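Local coordinates for G-protein interacting protein 1 (Dictyostelium discoideum, PDB 5Z1N) that probably binds heterotrimeric G proteins through their beta-gamma subunits for cytosolic sequestration in chemotaxis, and holds phospholipid in its C-terminal helical domain, at residues 84-88 and 89-93; 111-114 and 115-118; 118-121 and 122-125. All blocks are in the same frame, centred on the assembly; numbering follows the deposited sequence.

Interaction 1 (84-88 and 89-93); sequences GVKKA and ADLVV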
loop_
_atom_site.group_PDB
_atom_site.type_symbol
_atom_site.label_atom_id
_atom_site.label_comp_id
_atom_site.label_asym_id
_atom_site.label_seq_id
_atom_site.Cartn_x
_atom_site.Cartn_y
_atom_site.Cartn_z
ATOM N N GLY A 84 4.886 -11.432 16.417
ATOM C CA GLY A 84 5.306 -11.510 17.796
ATOM C C GLY A 84 5.318 -12.904 18.383
ATOM O O GLY A 84 5.896 -13.092 19.457
ATOM N N VAL A 85 4.701 -13.883 17.724
ATOM C CA VAL A 85 4.723 -15.262 18.203
ATOM C C VAL A 85 5.383 -16.223 17.225
ATOM O O VAL A 85 5.695 -17.359 17.617
ATOM C CB VAL A 85 3.308 -15.766 18.567
ATOM C CG1 VAL A 85 2.784 -15.035 19.798
ATOM C CG2 VAL A 85 2.352 -15.598 17.402
ATOM N N LYS A 86 5.606 -15.822 15.975
ATOM C CA LYS A 86 6.358 -16.615 15.013
ATOM C C LYS A 86 7.363 -15.721 14.303
ATOM O O LYS A 86 7.137 -14.519 14.137
ATOM C CB LYS A 86 5.440 -17.281 13.979
ATOM C CG LYS A 86 4.579 -18.403 14.534
ATOM C CD LYS A 86 3.880 -19.161 13.419
ATOM C CE LYS A 86 3.092 -20.343 13.961
ATOM N NZ LYS A 86 2.546 -21.191 12.861
ATOM N N LYS A 87 8.480 -16.316 13.891
ATOM C CA LYS A 87 9.470 -15.585 13.113
ATOM C C LYS A 87 9.001 -15.436 11.670
ATOM O O LYS A 87 8.179 -16.211 11.174
ATOM C CB LYS A 87 10.828 -16.289 13.152
ATOM C CG LYS A 87 11.364 -16.548 14.552
ATOM C CD LYS A 87 11.390 -15.277 15.389
ATOM C CE LYS A 87 12.343 -14.240 14.811
ATOM N NZ LYS A 87 12.294 -12.958 15.575
ATOM N N ALA A 88 9.541 -14.419 10.994
ATOM C CA ALA A 88 9.113 -14.134 9.627
ATOM C C ALA A 88 9.358 -15.316 8.700
ATOM O O ALA A 88 8.568 -15.553 7.778
ATOM C CB ALA A 88 9.825 -12.886 9.101
ATOM N N ALA A 89 10.435 -16.073 8.928
ATOM C CA ALA A 89 10.728 -17.219 8.072
ATOM C C ALA A 89 9.611 -18.253 8.124
ATOM O O ALA A 89 9.348 -18.938 7.128
ATOM C CB ALA A 89 12.060 -17.852 8.475
ATOM N N ASP A 90 8.941 -18.376 9.267
ATOM C CA ASP A 90 7.820 -19.294 9.404
ATOM C C ASP A 90 6.541 -18.770 8.762
ATOM O O ASP A 90 5.554 -19.510 8.693
ATOM C CB ASP A 90 7.568 -19.583 10.887
ATOM C CG ASP A 90 8.752 -20.249 11.558
ATOM O OD1 ASP A 90 9.326 -21.180 10.955
ATOM O OD2 ASP A 90 9.111 -19.839 12.682
ATOM N N LEU A 91 6.539 -17.524 8.288
ATOM C CA LEU A 91 5.344 -16.873 7.766
ATOM C C LEU A 91 5.452 -16.528 6.285
ATOM O O LEU A 91 4.537 -15.891 5.743
ATOM C CB LEU A 91 5.050 -15.603 8.570
ATOM C CG LEU A 91 4.894 -15.816 10.077
ATOM C CD1 LEU A 91 4.755 -14.486 10.811
ATOM C CD2 LEU A 91 3.696 -16.719 10.350
ATOM N N VAL A 92 6.534 -16.934 5.613
ATOM C CA VAL A 92 6.737 -16.525 4.225
ATOM C C VAL A 92 5.564 -16.968 3.359
ATOM O O VAL A 92 5.083 -16.206 2.509
ATOM C CB VAL A 92 8.085 -17.054 3.692
ATOM C CG1 VAL A 92 9.235 -16.364 4.399
ATOM C CG2 VAL A 92 8.192 -18.563 3.857
ATOM N N VAL A 93 5.040 -18.174 3.609
ATOM C CA VAL A 93 3.937 -18.696 2.807
ATOM C C VAL A 93 2.745 -17.747 2.831
ATOM O O VAL A 93 2.031 -17.614 1.830
ATOM C CB VAL A 93 3.551 -20.112 3.280
ATOM C CG1 VAL A 93 3.077 -20.093 4.729
ATOM C CG2 VAL A 93 2.490 -20.713 2.366
#
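Lys-86 lays its aliphatic chain across Leu-91 in the turn that leads into helix 92-113: the methyl CD2 of Leu-91 comes within 3.9 Å of Lys-86 CD and lies nearly as close to CB. The extended chain carries NZ past the leucine, so that methylenes do the touching. A residue with an oily stem and a charged end suits such an exposed spot beside a leucine. The ammonium group makes no ion pair with Asp-90; Lys-86 NZ and Asp-90 OD2 stand 6.7 Å apart, which would allow at most a weak electrostatic attraction. Leu-91 has CG anti to its own carbonyl carbon (chi1 -56°), a setting that brings CG to 3.5 Å from Lys-87 O.

Two backbone bonds, each spanning three residues as in a tight turn, set the backbone from which these side chains spring. Asp-90 N donates to Lys-87 O over 3.0 Å, and this bond is noticeably bent. Leu-91 N donates to Ala-88 O over 2.9 Å and is the straighter of the two. The small methyl of Ala-88 fits its buried place against Thr-139 and Trp-142.

Farther out, Ala-88 N is hydrogen-bonded to Asp-143 OD1. Leu-91 joins Ala-88 in packing on Trp-142, so the turn between helices 59-81 and 92-113 rests against helix 135-144.

Interaction 2 (111-114 and 115-118); sequences TLLT and PFFR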
loop_
_atom_site.group_PDB
_atom_site.type_symbol
_atom_site.label_atom_id
_atom_site.label_comp_id
_atom_site.label_asym_id
_atom_site.label_seq_id
_atom_site.Cartn_x
_atom_site.Cartn_y
_atom_site.Cartn_z
ATOM N N THR A 111 -2.010 -0.331 -15.520
ATOM C CA THR A 111 -2.967 -0.351 -16.615
ATOM C C THR A 111 -3.973 0.776 -16.459
ATOM O O THR A 111 -4.355 1.421 -17.443
ATOM C CB THR A 111 -3.662 -1.710 -16.672
ATOM O OG1 THR A 111 -2.695 -2.721 -16.985
ATOM C CG2 THR A 111 -4.761 -1.710 -17.730
ATOM N N LEU A 112 -4.358 1.073 -15.218
ATOM C CA LEU A 112 -5.345 2.118 -14.997
ATOM C C LEU A 112 -4.802 3.483 -15.393
ATOM O O LEU A 112 -5.546 4.327 -15.903
ATOM C CB LEU A 112 -5.781 2.125 -13.534
ATOM C CG LEU A 112 -7.134 2.762 -13.233
ATOM C CD1 LEU A 112 -8.242 2.017 -13.954
ATOM C CD2 LEU A 112 -7.381 2.779 -11.734
ATOM N N LEU A 113 -3.507 3.721 -15.180
ATOM C CA LEU A 113 -2.991 5.078 -15.268
ATOM C C LEU A 113 -2.150 5.315 -16.510
ATOM O O LEU A 113 -1.673 6.439 -16.715
ATOM C CB LEU A 113 -2.191 5.422 -14.007
ATOM C CG LEU A 113 -3.082 5.609 -12.775
ATOM C CD1 LEU A 113 -2.256 5.831 -11.520
ATOM C CD2 LEU A 113 -4.072 6.754 -12.989
ATOM N N THR A 114 -1.969 4.294 -17.344
ATOM C CA THR A 114 -1.234 4.463 -18.594
ATOM C C THR A 114 -1.775 5.582 -19.483
ATOM O O THR A 114 -0.957 6.344 -20.023
ATOM C CB THR A 114 -1.207 3.121 -19.341
ATOM O OG1 THR A 114 -0.348 2.209 -18.642
ATOM C CG2 THR A 114 -0.706 3.297 -20.769
ATOM N N PRO A 115 -3.091 5.757 -19.670
ATOM C CA PRO A 115 -3.560 6.872 -20.511
ATOM C C PRO A 115 -3.315 8.254 -19.921
ATOM O O PRO A 115 -3.542 9.245 -20.628
ATOM C CB PRO A 115 -5.067 6.605 -20.651
ATOM C CG PRO A 115 -5.251 5.179 -20.282
ATOM C CD PRO A 115 -4.218 4.908 -19.242
ATOM N N PHE A 116 -2.865 8.360 -18.667
ATOM C CA PHE A 116 -2.760 9.653 -17.993
ATOM C C PHE A 116 -1.388 9.966 -17.414
ATOM O O PHE A 116 -1.122 11.139 -17.126
ATOM C CB PHE A 116 -3.793 9.748 -16.862
ATOM C CG PHE A 116 -5.146 9.215 -17.233
ATOM C CD1 PHE A 116 -5.567 7.975 -16.780
ATOM C CD2 PHE A 116 -5.998 9.951 -18.042
ATOM C CE1 PHE A 116 -6.816 7.480 -17.122
ATOM C CE2 PHE A 116 -7.248 9.462 -18.386
ATOM C CZ PHE A 116 -7.655 8.224 -17.925
ATOM N N PHE A 117 -0.523 8.976 -17.225
ATOM C CA PHE A 117 0.802 9.156 -16.648
ATOM C C PHE A 117 1.866 9.099 -17.734
ATOM O O PHE A 117 1.813 8.242 -18.619
ATOM C CB PHE A 117 1.090 8.055 -15.626
ATOM C CG PHE A 117 0.794 8.431 -14.205
ATOM C CD1 PHE A 117 0.143 9.605 -13.891
ATOM C CD2 PHE A 117 1.165 7.586 -13.176
ATOM C CE1 PHE A 117 -0.114 9.930 -12.569
ATOM C CE2 PHE A 117 0.903 7.904 -11.860
ATOM C CZ PHE A 117 0.261 9.075 -11.556
ATOM N N ARG A 118 2.854 9.995 -17.645
ATOM C CA ARG A 118 4.051 9.859 -18.461
ATOM C C ARG A 118 4.783 8.571 -18.084
ATOM O O ARG A 118 4.615 8.056 -16.975
ATOM C CB ARG A 118 4.974 11.060 -18.268
ATOM C CG ARG A 118 4.331 12.399 -18.562
ATOM C CD ARG A 118 5.326 13.530 -18.367
ATOM N NE ARG A 118 5.743 13.688 -16.975
ATOM C CZ ARG A 118 6.946 13.361 -16.509
ATOM N NH1 ARG A 118 7.863 12.849 -17.322
ATOM N NH2 ARG A 118 7.236 13.550 -15.229
HETATM O O HOH W 1 2.200 6.249 -20.079
#
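Phe-117 lies alongside Leu-113, both side chains pointing the same way. Followed outward, the phenylalanine first sets CB 3.4 Å from Leu-113 O, and its CD2 then comes 4.1 Å from Leu-113 CB, which sits over one face of the ring. At the far end CE2 meets Leu-113 CD1 at 3.8 Å, with CZ only slightly more distant. Leu-113 CG stands anti to its carbonyl carbon (chi1 -72°), which carries CD1 alongside the ring, 4.3 Å from the Phe-117 centroid and 29° off the normal, an off-centre CH-pi contact.

The backbone turn brings the pair together. Leu-113 O accepts from both Phe-116 N and Phe-117 N, the first from above the carbonyl plane, the second at 2.8 Å and nearly along the C=O axis. Pro-115 suits its place because, with no N-H, it cannot continue the helical bonding. Its CB also covers one face of the Phe-116 ring, whose edge brings CE1 to 3.6 Å from Leu-112 O; that ring stacks with Tyr-51 as well.

Without the ring, as with an alanine here, Leu-113 CD1 is likely to lose its aromatic partner and a gap to open toward Ile-122 and Ile-125. The arrangement is a short proline-containing loop between consecutive helices, 92-113 and 119-132, of an all-helical TNFAIP8-like domain, closed by apolar side chains near the bound phosphatidylethanolamine.

Interaction 3 (118-121 and 122-125); sequences RPHN and IQLI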
loop_
_atom_site.group_PDB
_atom_site.type_symbol
_atom_site.label_atom_id
_atom_site.label_comp_id
_atom_site.label_asym_id
_atom_site.label_seq_id
_atom_site.Cartn_x
_atom_site.Cartn_y
_atom_site.Cartn_z
ATOM N N ARG A 118 2.854 9.995 -17.645
ATOM C CA ARG A 118 4.051 9.859 -18.461
ATOM C C ARG A 118 4.783 8.571 -18.084
ATOM O O ARG A 118 4.615 8.056 -16.975
ATOM C CB ARG A 118 4.974 11.060 -18.268
ATOM C CG ARG A 118 4.331 12.399 -18.562
ATOM C CD ARG A 118 5.326 13.530 -18.367
ATOM N NE ARG A 118 5.743 13.688 -16.975
ATOM C CZ ARG A 118 6.946 13.361 -16.509
ATOM N NH1 ARG A 118 7.863 12.849 -17.322
ATOM N NH2 ARG A 118 7.236 13.550 -15.229
ATOM N N PRO A 119 5.602 8.030 -18.995
ATOM C CA PRO A 119 6.317 6.781 -18.676
ATOM C C PRO A 119 7.115 6.846 -17.382
ATOM O O PRO A 119 7.164 5.856 -16.642
ATOM C CB PRO A 119 7.226 6.584 -19.897
ATOM C CG PRO A 119 6.512 7.274 -21.007
ATOM C CD PRO A 119 5.861 8.476 -20.376
ATOM N N HIS A 120 7.728 7.995 -17.078
ATOM C CA HIS A 120 8.480 8.121 -15.834
ATOM C C HIS A 120 7.584 7.909 -14.617
ATOM O O HIS A 120 8.007 7.305 -13.623
ATOM C CB HIS A 120 9.161 9.488 -15.765
ATOM C CG HIS A 120 9.969 9.694 -14.522
ATOM N ND1 HIS A 120 9.421 10.165 -13.348
ATOM C CD2 HIS A 120 11.281 9.481 -14.265
ATOM C CE1 HIS A 120 10.362 10.239 -12.424
ATOM N NE2 HIS A 120 11.500 9.832 -12.955
ATOM N N ASN A 121 6.341 8.386 -14.676
ATOM C CA ASN A 121 5.429 8.207 -13.552
ATOM C C ASN A 121 4.820 6.811 -13.508
ATOM O O ASN A 121 4.429 6.347 -12.427
ATOM C CB ASN A 121 4.333 9.273 -13.599
ATOM C CG ASN A 121 4.817 10.617 -13.082
ATOM O OD1 ASN A 121 5.662 10.676 -12.193
ATOM N ND2 ASN A 121 4.289 11.699 -13.643
ATOM N N ILE A 122 4.732 6.128 -14.651
ATOM C CA ILE A 122 4.409 4.704 -14.632
ATOM C C ILE A 122 5.516 3.931 -13.920
ATOM O O ILE A 122 5.251 3.061 -13.073
ATOM C CB ILE A 122 4.178 4.191 -16.065
ATOM C CG1 ILE A 122 2.980 4.900 -16.703
ATOM C CG2 ILE A 122 3.994 2.677 -16.079
ATOM C CD1 ILE A 122 1.635 4.529 -16.085
ATOM N N GLN A 123 6.776 4.245 -14.243
ATOM C CA GLN A 123 7.892 3.656 -13.511
ATOM C C GLN A 123 7.810 4.003 -12.032
ATOM O O GLN A 123 8.179 3.192 -11.176
ATOM C CB GLN A 123 9.225 4.128 -14.092
ATOM C CG GLN A 123 10.445 3.545 -13.376
ATOM C CD GLN A 123 11.764 4.149 -13.846
ATOM O OE1 GLN A 123 11.970 5.363 -13.778
ATOM N NE2 GLN A 123 12.666 3.296 -14.320
ATOM N N LEU A 124 7.336 5.208 -11.714
ATOM C CA LEU A 124 7.123 5.568 -10.315
ATOM C C LEU A 124 6.117 4.630 -9.657
ATOM O O LEU A 124 6.330 4.178 -8.523
ATOM C CB LEU A 124 6.661 7.023 -10.217
ATOM C CG LEU A 124 6.432 7.650 -8.839
ATOM C CD1 LEU A 124 6.828 9.118 -8.869
ATOM C CD2 LEU A 124 4.980 7.502 -8.387
ATOM N N ILE A 125 5.016 4.326 -10.350
ATOM C CA ILE A 125 4.066 3.345 -9.828
ATOM C C ILE A 125 4.770 2.025 -9.548
ATOM O O ILE A 125 4.624 1.435 -8.466
ATOM C CB ILE A 125 2.896 3.147 -10.807
ATOM C CG1 ILE A 125 2.107 4.442 -10.979
ATOM C CG2 ILE A 125 1.984 2.027 -10.319
ATOM C CD1 ILE A 125 1.082 4.359 -12.074
HETATM O O HOH W 2 10.414 6.856 -12.080
#
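From Arg-118 O to Ile-122 N, Pro-119 O to Gln-123 N, His-120 O to Leu-124 N and Asn-121 O to Ile-125 N, the backbone bonds each step four residues. These are the opening two turns of alpha helix 119-132, with Arg-118 at the N-cap position. The Arg-118 to Ile-122 bond measures 3.0 Å from O to N. Proline suits the first helical place, where an N-H would find no helical carbonyl before it.

Asn-121 and Leu-124 lie side by side, with Asn-121 OD1 3.9 Å from Leu-124 CD1. The same oxygen is hydrogen-bonded to Lys-43 NZ of helix 31-53, an arrangement that would satisfy a buried amide oxygen beside a leucine methyl. On the side facing helix 92-113 stand two branched residues: Ile-122 CG1 lies 3.6 Å from Arg-118 O, and Ile-125 CG1 approaches Asn-121 O to 3.3 Å. Their methyls suit an interhelical surface, Ile-122 packing on Val-110 and Ile-125 on Thr-109 and Val-110.

The exposed flank is polar. Gln-123 extends from a CG anti to its backbone nitrogen (chi1 -180°), and its amide oxygen reaches a water near His-120. That water donates to His-120 O at 2.9 Å and to Gln-123 OE1 at 2.7 Å, thereby bridging backbone and side chain, while its oxygen sits 3.3 Å above the plane of the His-120 imidazole, over the ring centre.

The three contacts follow one another along the chain, and none encloses or crosses another; each closes only a short local turn. Interaction 1 comes first, where the loop after helix 59-81 enters helix 92-113. Interaction 2 lies toward the other end of that same helix, its centre about 37 Å from that of interaction 1 and across the middle of the chain. Interaction 3 begins at once with helix 119-132, and Arg-118 belongs to both. These last two touch: Phe-117 CD2 meets Ile-125 CD1 at 3.4 Å, and Ile-122 CD1 packs against Phe-117 and Thr-114. Together they join helices 92-113 and 119-132 through one apolar corner.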